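Local structure of replication initiation and membrane attachment protein (Geobacillus stearothermophilus 10, 5WTN) at the interface of chains A and B. The protein acts in the bacterial primosome at the initiation of DNA replication, assembles as a tetramer and forms a complex with a primosomal re-initiation protein. Coordinates in Å, arbitrary orientation; residue numbers count along the deposited sequence, not the author numbering. Chains: chain A/B, Replication initiation and membrane attachment protein.

Contacts 1 and 3 lie side by side, the centres of their C-alpha atoms about 14 Å apart, and both are served by helix 122-143 of chain B: its first turn enters contact 3, and B:Arg130 further along reaches contact 1. By the same centres, contact 2 is about 51 Å from contact 1 and about 39 Å from contact 3. It is largely the two-fold counterpart of contact 3, though some residues differ: A:Glu122 and A:Met123 meet B:Tyr199, B:Leu201 and B:Lys235, as B:Glu122 and B:Met123 meet A:Tyr199, A:Leu201 and A:Lys235. The chains therefore grip each other reciprocally, as suits a pair within the tetramer.

Contact 1: the interface of chains A and B. Residues chain A 170, 282-284; chain B 130.
B:Arg130 lies against the side chains of A:Ala170 and A:Arg284, and its guanidinium group does most of the touching. The methyl group of A:Ala170 comes nearest at the start of that group, with CB 3.3 Å from B:Arg130 NE, and it also borders NH2. A:Arg284 approaches one guanidinium face: its CD methylene stands 3.3 Å above the plane, displaced toward the rim, and is 3.5 Å from B:Arg130 NH2. The two arginines pass at a slant, their guanidinium planes turned 33° against each other. What meets the B:Arg130 head is thus the aliphatic stretch of A:Arg284; its own NE is 4.1 Å from B:Arg130 NH2, a nearness of like charges that may cost some electrostatic energy.

Closer to the backbone, CB and CG of B:Arg130 both lie 3.7 Å from the carbonyl oxygen A:Pro283 O. The carboxylate of A:Glu282 flanks the base of the same side chain, with OE2 3.9 Å from B:Arg130 CA. Its OE2 is 5.7 Å from B:Arg130 NE, so any attraction between them is likely to be long-range.

A bend at chi2 (54°) turns the otherwise extended B:Arg130 chain to bring its guanidinium against A:Ala170 CB and A:Arg284 CD. Helix 122-143 carries this residue, while A:Pro283 and A:Arg284 begin strand 283-287 and A:Ala170 sits in a loop. The patch seats a helix of one subunit against the last modelled strand of the other and probably helps hold the two chains together within the tetramer.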
ATOM      1  N   ALA A 170       2.118 -26.817  28.220  1.00 57.56           N
ATOM      2  CA  ALA A 170       2.251 -25.708  29.178  1.00 63.75           C
ATOM      3  C   ALA A 170       1.621 -26.073  30.528  1.00 64.63           C
ATOM      4  O   ALA A 170       1.375 -27.252  30.797  1.00 68.66           O
ATOM      5  CB  ALA A 170       1.623 -24.436  28.614  1.00 59.47           C
ATOM      6  N   GLU A 282      -3.053 -27.056  26.566  1.00 57.55           N
ATOM      7  CA  GLU A 282      -2.623 -26.606  25.214  1.00 52.48           C
ATOM      8  C   GLU A 282      -1.122 -26.723  24.941  1.00 49.42           C
ATOM      9  O   GLU A 282      -0.312 -26.488  25.835  1.00 52.72           O
ATOM     10  CB  GLU A 282      -3.014 -25.147  24.944  1.00 52.44           C
ATOM     11  CG  GLU A 282      -4.489 -24.840  24.848  1.00 64.33           C
ATOM     12  CD  GLU A 282      -4.734 -23.416  24.355  1.00 66.96           C
ATOM     13  OE1 GLU A 282      -5.033 -23.250  23.140  1.00 57.96           O
ATOM     14  OE2 GLU A 282      -4.601 -22.465  25.173  1.00 61.45           O
ATOM     15  N   PRO A 283      -0.749 -26.996  23.672  1.00 45.68           N
ATOM     16  CA  PRO A 283       0.664 -27.132  23.284  1.00 37.71           C
ATOM     17  C   PRO A 283       1.345 -25.784  23.166  1.00 36.93           C
ATOM     18  O   PRO A 283       0.694 -24.809  22.777  1.00 35.31           O
ATOM     19  CB  PRO A 283       0.595 -27.787  21.902  1.00 32.20           C
ATOM     20  CG  PRO A 283      -0.796 -28.349  21.792  1.00 34.17           C
ATOM     21  CD  PRO A 283      -1.658 -27.431  22.595  1.00 40.48           C
ATOM     22  N   ARG A 284       2.637 -25.734  23.478  1.00 38.54           N
ATOM     23  CA  ARG A 284       3.405 -24.493  23.391  1.00 35.07           C
ATOM     24  C   ARG A 284       4.557 -24.627  22.381  1.00 33.97           C
ATOM     25  O   ARG A 284       5.224 -25.667  22.309  1.00 36.46           O
ATOM     26  CB  ARG A 284       3.920 -24.099  24.784  1.00 44.25           C
ATOM     27  CG  ARG A 284       4.796 -22.849  24.828  1.00 53.13           C
ATOM     28  CD  ARG A 284       4.870 -22.275  26.248  1.00 61.19           C
ATOM     29  NE  ARG A 284       5.930 -21.275  26.399  1.00 70.13           N
ATOM     30  CZ  ARG A 284       7.139 -21.535  26.893  1.00 70.97           C
ATOM     31  NH1 ARG A 284       7.451 -22.767  27.289  1.00 64.52           N
ATOM     32  NH2 ARG A 284       8.036 -20.563  26.995  1.00 72.02           N
TER
ATOM     33  N   ARG B 130      -2.367 -20.183  22.355  1.00 20.23           N
ATOM     34  CA  ARG B 130      -1.707 -20.350  23.651  1.00 22.76           C
ATOM     35  C   ARG B 130      -0.802 -19.164  23.911  1.00 21.27           C
ATOM     36  O   ARG B 130      -0.714 -18.658  25.018  1.00 25.27           O
ATOM     37  CB  ARG B 130      -0.945 -21.678  23.728  1.00 26.40           C
ATOM     38  CG  ARG B 130       0.113 -21.788  24.847  1.00 33.69           C
ATOM     39  CD  ARG B 130      -0.427 -21.469  26.267  1.00 45.68           C
ATOM     40  NE  ARG B 130       0.571 -21.617  27.340  1.00 51.53           N
ATOM     41  CZ  ARG B 130       1.647 -20.842  27.506  1.00 59.81           C
ATOM     42  NH1 ARG B 130       1.913 -19.843  26.666  1.00 50.09           N
ATOM     43  NH2 ARG B 130       2.480 -21.077  28.516  1.00 67.46           N
TER

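Contact 2: the interface of chains A and B. Residues chain A 122-123, 126-127; chain B 199, 201, 235, 238-239.
A:Met123 and A:Val126, both on helix 122-132, pack against B:Leu239 on helix 227-240 to make the apolar centre. A:Val126 and B:Leu239 meet tip to tip, CG2 of the valine 3.3 Å from CD1 of the leucine. That same CD1 methyl also lies over one face of the A:Phe127 ring, offset toward its rim. A:Met123 runs past B:Leu239 in the opposite direction, its CG 3.4 Å from B:Leu239 CB.

The methionine is extended from CA to SD (chi2 170°) and then turns about CG-SD (chi3 33°), carrying its methyl to the ring of B:Tyr199. Its sulfur SD is 3.6 Å from B:Phe238 CD2 and also borders B:Leu201 CD1. With A:Met123 cut back to an alanine, B:Leu239 and B:Phe238 would probably be left with a gap and the B:Tyr199 ring without its methyl neighbour.

At the polar rim the phenol OH of B:Tyr199 lies beside A:Met123 CB, and A:Glu122 crosses B:Lys235 at about a right angle. Their ion pair is long, with B:Lys235 NZ 3.9 Å from A:Glu122 OE1. The lysine's aliphatic chain comes nearer to this carboxylate oxygen, CD being 3.4 Å from A:Glu122 OE1.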
ATOM      1  N   GLU A 122      -6.039 -18.545 -21.321  1.00 18.09           N
ATOM      2  CA  GLU A 122      -6.240 -18.735 -22.745  1.00 20.62           C
ATOM      3  C   GLU A 122      -6.763 -17.483 -23.449  1.00 18.69           C
ATOM      4  O   GLU A 122      -6.187 -17.042 -24.433  1.00 22.42           O
ATOM      5  CB  GLU A 122      -7.159 -19.920 -23.006  1.00 22.28           C
ATOM      6  CG  GLU A 122      -6.542 -21.258 -22.670  1.00 26.45           C
ATOM      7  CD  GLU A 122      -6.656 -21.591 -21.195  1.00 29.54           C
ATOM      8  OE1 GLU A 122      -7.298 -20.817 -20.439  1.00 28.09           O
ATOM      9  OE2 GLU A 122      -6.092 -22.628 -20.781  1.00 30.37           O
ATOM     10  N   MET A 123      -7.838 -16.909 -22.935  1.00 17.39           N
ATOM     11  CA  MET A 123      -8.483 -15.773 -23.582  1.00 15.92           C
ATOM     12  C   MET A 123      -7.863 -14.390 -23.332  1.00 14.63           C
ATOM     13  O   MET A 123      -7.626 -13.640 -24.265  1.00 14.03           O
ATOM     14  CB  MET A 123      -9.989 -15.804 -23.279  1.00 14.78           C
ATOM     15  CG  MET A 123     -10.774 -16.422 -24.393  1.00 12.88           C
ATOM     16  SD  MET A 123     -12.459 -16.730 -23.987  1.00 10.20           S
ATOM     17  CE  MET A 123     -12.819 -15.392 -22.875  1.00 13.88           C
ATOM     18  N   VAL A 126      -4.500 -13.334 -25.211  1.00 16.23           N
ATOM     19  CA  VAL A 126      -4.574 -13.004 -26.636  1.00 19.47           C
ATOM     20  C   VAL A 126      -5.388 -11.728 -26.906  1.00 16.59           C
ATOM     21  O   VAL A 126      -4.965 -10.885 -27.695  1.00 17.25           O
ATOM     22  CB  VAL A 126      -4.824 -14.220 -27.632  1.00 17.80           C
ATOM     23  CG1 VAL A 126      -4.738 -15.555 -26.939  1.00 15.26           C
ATOM     24  CG2 VAL A 126      -6.103 -14.056 -28.428  1.00 19.41           C
ATOM     25  N   PHE A 127      -6.508 -11.550 -26.217  1.00 14.17           N
ATOM     26  CA  PHE A 127      -7.181 -10.256 -26.250  1.00 13.05           C
ATOM     27  C   PHE A 127      -6.256  -9.084 -25.938  1.00 14.66           C
ATOM     28  O   PHE A 127      -6.239  -8.095 -26.662  1.00 16.07           O
ATOM     29  CB  PHE A 127      -8.338 -10.226 -25.281  1.00 12.05           C
ATOM     30  CG  PHE A 127      -9.515 -11.011 -25.736  1.00 14.53           C
ATOM     31  CD1 PHE A 127      -9.921 -10.972 -27.054  1.00 16.97           C
ATOM     32  CD2 PHE A 127     -10.216 -11.805 -24.840  1.00 14.39           C
ATOM     33  CE1 PHE A 127     -11.006 -11.695 -27.470  1.00 20.17           C
ATOM     34  CE2 PHE A 127     -11.300 -12.539 -25.252  1.00 14.32           C
ATOM     35  CZ  PHE A 127     -11.697 -12.484 -26.566  1.00 19.62           C
TER
ATOM     36  N   TYR B 199     -13.424 -15.449 -14.300  1.00 34.17           N
ATOM     37  CA  TYR B 199     -14.516 -15.108 -15.172  1.00 30.63           C
ATOM     38  C   TYR B 199     -15.211 -16.392 -15.578  1.00 31.13           C
ATOM     39  O   TYR B 199     -14.619 -17.452 -15.537  1.00 33.83           O
ATOM     40  CB  TYR B 199     -14.053 -14.298 -16.376  1.00 28.66           C
ATOM     41  CG  TYR B 199     -13.132 -14.983 -17.365  1.00 26.55           C
ATOM     42  CD1 TYR B 199     -13.595 -15.983 -18.218  1.00 26.21           C
ATOM     43  CD2 TYR B 199     -11.819 -14.561 -17.506  1.00 21.94           C
ATOM     44  CE1 TYR B 199     -12.745 -16.577 -19.153  1.00 24.23           C
ATOM     45  CE2 TYR B 199     -10.976 -15.134 -18.422  1.00 21.10           C
ATOM     46  CZ  TYR B 199     -11.434 -16.141 -19.246  1.00 23.02           C
ATOM     47  OH  TYR B 199     -10.557 -16.686 -20.162  1.00 22.62           O
ATOM     48  N   LEU B 201     -17.333 -18.534 -18.376  1.00 39.80           N
ATOM     49  CA  LEU B 201     -17.893 -18.740 -19.696  1.00 38.48           C
ATOM     50  C   LEU B 201     -18.956 -19.756 -19.444  1.00 42.42           C
ATOM     51  O   LEU B 201     -18.660 -20.915 -19.164  1.00 45.25           O
ATOM     52  CB  LEU B 201     -16.879 -19.327 -20.662  1.00 34.00           C
ATOM     53  CG  LEU B 201     -15.968 -18.388 -21.436  1.00 31.97           C
ATOM     54  CD1 LEU B 201     -14.971 -19.193 -22.259  1.00 31.71           C
ATOM     55  CD2 LEU B 201     -16.791 -17.479 -22.332  1.00 30.95           C
ATOM     56  N   LYS B 235     -12.669 -22.088 -23.628  1.00 26.18           N
ATOM     57  CA  LYS B 235     -12.067 -20.787 -23.892  1.00 25.03           C
ATOM     58  C   LYS B 235     -11.533 -20.664 -25.318  1.00 28.11           C
ATOM     59  O   LYS B 235     -11.698 -19.622 -25.948  1.00 30.02           O
ATOM     60  CB  LYS B 235     -10.985 -20.446 -22.861  1.00 24.02           C
ATOM     61  CG  LYS B 235     -11.490 -20.405 -21.422  1.00 24.34           C
ATOM     62  CD  LYS B 235     -10.498 -19.725 -20.493  1.00 22.40           C
ATOM     63  CE  LYS B 235     -11.015 -19.660 -19.056  1.00 28.01           C
ATOM     64  NZ  LYS B 235      -9.942 -19.257 -18.091  1.00 32.20           N
ATOM     65  N   PHE B 238     -14.597 -20.289 -27.838  1.00 32.50           N
ATOM     66  CA  PHE B 238     -15.135 -18.934 -27.815  1.00 32.01           C
ATOM     67  C   PHE B 238     -14.185 -17.898 -28.403  1.00 32.32           C
ATOM     68  O   PHE B 238     -14.616 -16.971 -29.104  1.00 31.70           O
ATOM     69  CB  PHE B 238     -15.447 -18.534 -26.374  1.00 32.38           C
ATOM     70  CG  PHE B 238     -16.086 -17.178 -26.240  1.00 30.33           C
ATOM     71  CD1 PHE B 238     -17.483 -17.054 -26.167  1.00 30.42           C
ATOM     72  CD2 PHE B 238     -15.299 -16.025 -26.165  1.00 24.72           C
ATOM     73  CE1 PHE B 238     -18.088 -15.804 -26.028  1.00 29.08           C
ATOM     74  CE2 PHE B 238     -15.896 -14.760 -26.033  1.00 30.93           C
ATOM     75  CZ  PHE B 238     -17.299 -14.652 -25.965  1.00 32.96           C
ATOM     76  N   LEU B 239     -12.901 -18.012 -28.080  1.00 30.10           N
ATOM     77  CA  LEU B 239     -11.924 -16.999 -28.476  1.00 29.75           C
ATOM     78  C   LEU B 239     -11.685 -16.975 -29.982  1.00 34.69           C
ATOM     79  O   LEU B 239     -11.553 -15.912 -30.588  1.00 38.35           O
ATOM     80  CB  LEU B 239     -10.601 -17.218 -27.739  1.00 27.60           C
ATOM     81  CG  LEU B 239      -9.354 -16.617 -28.392  1.00 28.98           C
ATOM     82  CD1 LEU B 239      -9.247 -15.132 -28.081  1.00 22.52           C
ATOM     83  CD2 LEU B 239      -8.102 -17.355 -27.943  1.00 22.33           C
TER

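Contact 3: the interface of chains A and B. Residues chain A 161, 199, 201, 235; chain B 121-124.
Hydrogen bonding and charge centre on the carboxylate of B:Asp121, which A:Tyr199 and A:Lys235 approach from the other chain. The phenol OH of A:Tyr199 donates at 2.7 Å to B:Asp121 OD1, which accepts it through its syn lone pair, on the side of the other oxygen; the same OH is 3.1 Å from B:Asp121 OD2. With OD1 in the plane of the ring at its edge, the carboxylate is turned 82° from that plane. The side-chain amino group NZ of A:Lys235 hydrogen bonds and forms a salt bridge with B:Asp121 OD2 at 2.9 Å, arriving nearly along the C-O axis. Within chain B, the backbone N of B:Leu124 donates to B:Asp121 OD1 at 3.0 Å, meeting the oxygen's anti lone pair in a nearly straight bond (167° at H). OD1 thus accepts from both chains, and these bonds together should restrain the carboxylate's rotation. B:Glu122 OE1, 4.0 Å from A:Lys235 NZ, probably adds to the negative field around the lysine.

Among the apolar contacts, B:Met123 bends at chi3 (-42°) to set its CE methyl over the face of A:Phe161, 3.8 Å from the ring centroid. This methyl also packs against A:Tyr199 CE1, while A:Leu201 CD1 points toward the sulfur. On the other edge of the tyrosine, B:Leu124 CG is 3.7 Å from A:Tyr199 CE2.

B:Asp121 caps the N-terminal end of helix 122-143 with its side chain, and the helix's first turn supplies the methionine and leucine. Opposite lie helix 227-240, the short helix 161-164 and the loop holding A:Tyr199 and A:Leu201.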
ATOM      1  N   PHE A 161      10.074 -27.063   9.778  1.00 32.32           N
ATOM      2  CA  PHE A 161       9.483 -26.605  11.023  1.00 26.36           C
ATOM      3  C   PHE A 161      10.050 -27.438  12.159  1.00 28.73           C
ATOM      4  O   PHE A 161      10.397 -26.912  13.216  1.00 27.63           O
ATOM      5  CB  PHE A 161       7.969 -26.778  10.952  1.00 26.07           C
ATOM      6  CG  PHE A 161       7.212 -26.042  12.029  1.00 24.10           C
ATOM      7  CD1 PHE A 161       6.642 -24.799  11.767  1.00 22.28           C
ATOM      8  CD2 PHE A 161       7.053 -26.592  13.290  1.00 20.43           C
ATOM      9  CE1 PHE A 161       5.932 -24.106  12.753  1.00 18.43           C
ATOM     10  CE2 PHE A 161       6.346 -25.908  14.277  1.00 23.47           C
ATOM     11  CZ  PHE A 161       5.780 -24.660  14.006  1.00 21.06           C
ATOM     12  N   TYR A 199       4.916 -24.229   5.336  1.00 37.07           N
ATOM     13  CA  TYR A 199       5.920 -24.827   6.193  1.00 31.58           C
ATOM     14  C   TYR A 199       5.853 -26.342   5.976  1.00 38.55           C
ATOM     15  O   TYR A 199       4.823 -26.856   5.498  1.00 37.77           O
ATOM     16  CB  TYR A 199       5.749 -24.416   7.667  1.00 25.70           C
ATOM     17  CG  TYR A 199       4.536 -24.962   8.385  1.00 25.95           C
ATOM     18  CD1 TYR A 199       4.456 -26.298   8.736  1.00 27.40           C
ATOM     19  CD2 TYR A 199       3.492 -24.128   8.764  1.00 24.54           C
ATOM     20  CE1 TYR A 199       3.355 -26.803   9.407  1.00 27.34           C
ATOM     21  CE2 TYR A 199       2.389 -24.623   9.448  1.00 21.18           C
ATOM     22  CZ  TYR A 199       2.326 -25.965   9.762  1.00 22.42           C
ATOM     23  OH  TYR A 199       1.234 -26.482  10.428  1.00 21.27           O
ATOM     24  N   LEU A 201       7.027 -30.401   7.662  1.00 37.57           N
ATOM     25  CA  LEU A 201       7.517 -31.173   8.798  1.00 37.00           C
ATOM     26  C   LEU A 201       8.193 -32.410   8.261  1.00 38.90           C
ATOM     27  O   LEU A 201       7.711 -33.024   7.311  1.00 42.74           O
ATOM     28  CB  LEU A 201       6.380 -31.593   9.729  1.00 34.71           C
ATOM     29  CG  LEU A 201       5.606 -30.578  10.575  1.00 32.48           C
ATOM     30  CD1 LEU A 201       4.317 -31.226  11.087  1.00 31.57           C
ATOM     31  CD2 LEU A 201       6.426 -30.053  11.744  1.00 25.21           C
ATOM     32  N   LYS A 235       0.993 -33.307  11.293  1.00 30.34           N
ATOM     33  CA  LYS A 235       0.864 -32.084  12.079  1.00 27.90           C
ATOM     34  C   LYS A 235       0.250 -32.408  13.416  1.00 28.14           C
ATOM     35  O   LYS A 235       0.631 -31.834  14.433  1.00 28.38           O
ATOM     36  CB  LYS A 235       0.010 -31.044  11.357  1.00 27.01           C
ATOM     37  CG  LYS A 235       0.412 -30.786   9.920  1.00 27.98           C
ATOM     38  CD  LYS A 235      -0.037 -29.400   9.479  1.00 28.93           C
ATOM     39  CE  LYS A 235       0.363 -29.096   8.037  1.00 33.38           C
ATOM     40  NZ  LYS A 235      -0.406 -27.926   7.516  1.00 33.23           N
TER
ATOM     41  N   ASP B 121      -5.027 -23.628   9.587  1.00 15.88           N
ATOM     42  CA  ASP B 121      -3.923 -24.508   9.902  1.00 16.38           C
ATOM     43  C   ASP B 121      -4.000 -25.048  11.325  1.00 16.60           C
ATOM     44  O   ASP B 121      -4.196 -24.272  12.267  1.00 15.37           O
ATOM     45  CB  ASP B 121      -2.598 -23.789   9.706  1.00 13.48           C
ATOM     46  CG  ASP B 121      -1.430 -24.723   9.818  1.00 14.36           C
ATOM     47  OD1 ASP B 121      -0.820 -24.783  10.913  1.00 14.81           O
ATOM     48  OD2 ASP B 121      -1.152 -25.431   8.825  1.00 14.94           O
ATOM     49  N   GLU B 122      -3.820 -26.367  11.454  1.00 15.02           N
ATOM     50  CA  GLU B 122      -3.802 -27.072  12.736  1.00 19.42           C
ATOM     51  C   GLU B 122      -2.850 -26.464  13.776  1.00 18.83           C
ATOM     52  O   GLU B 122      -3.274 -26.094  14.875  1.00 17.27           O
ATOM     53  CB  GLU B 122      -3.413 -28.554  12.525  1.00 23.74           C
ATOM     54  CG  GLU B 122      -4.377 -29.420  11.683  1.00 27.52           C
ATOM     55  CD  GLU B 122      -4.181 -29.253  10.174  1.00 32.11           C
ATOM     56  OE1 GLU B 122      -3.755 -28.143   9.741  1.00 26.97           O
ATOM     57  OE2 GLU B 122      -4.453 -30.229   9.422  1.00 27.38           O
ATOM     58  N   MET B 123      -1.569 -26.352  13.435  1.00 16.11           N
ATOM     59  CA  MET B 123      -0.602 -25.984  14.444  1.00 14.33           C
ATOM     60  C   MET B 123      -0.594 -24.491  14.731  1.00 15.03           C
ATOM     61  O   MET B 123      -0.592 -24.104  15.904  1.00 14.24           O
ATOM     62  CB  MET B 123       0.777 -26.518  14.085  1.00 13.16           C
ATOM     63  CG  MET B 123       0.748 -27.961  13.661  1.00 14.22           C
ATOM     64  SD  MET B 123       2.339 -28.751  13.703  1.00  8.84           S
ATOM     65  CE  MET B 123       3.372 -27.468  13.003  1.00 12.97           C
ATOM     66  N   LEU B 124      -0.654 -23.673  13.673  1.00 11.97           N
ATOM     67  CA  LEU B 124      -0.426 -22.246  13.800  1.00  9.44           C
ATOM     68  C   LEU B 124      -1.477 -21.612  14.685  1.00 11.43           C
ATOM     69  O   LEU B 124      -1.172 -20.805  15.571  1.00 10.40           O
ATOM     70  CB  LEU B 124      -0.387 -21.572  12.438  1.00 10.59           C
ATOM     71  CG  LEU B 124       0.721 -22.054  11.488  1.00 11.86           C
ATOM     72  CD1 LEU B 124       0.746 -21.311  10.167  1.00  8.70           C
ATOM     73  CD2 LEU B 124       2.053 -21.921  12.170  1.00 13.97           C
TER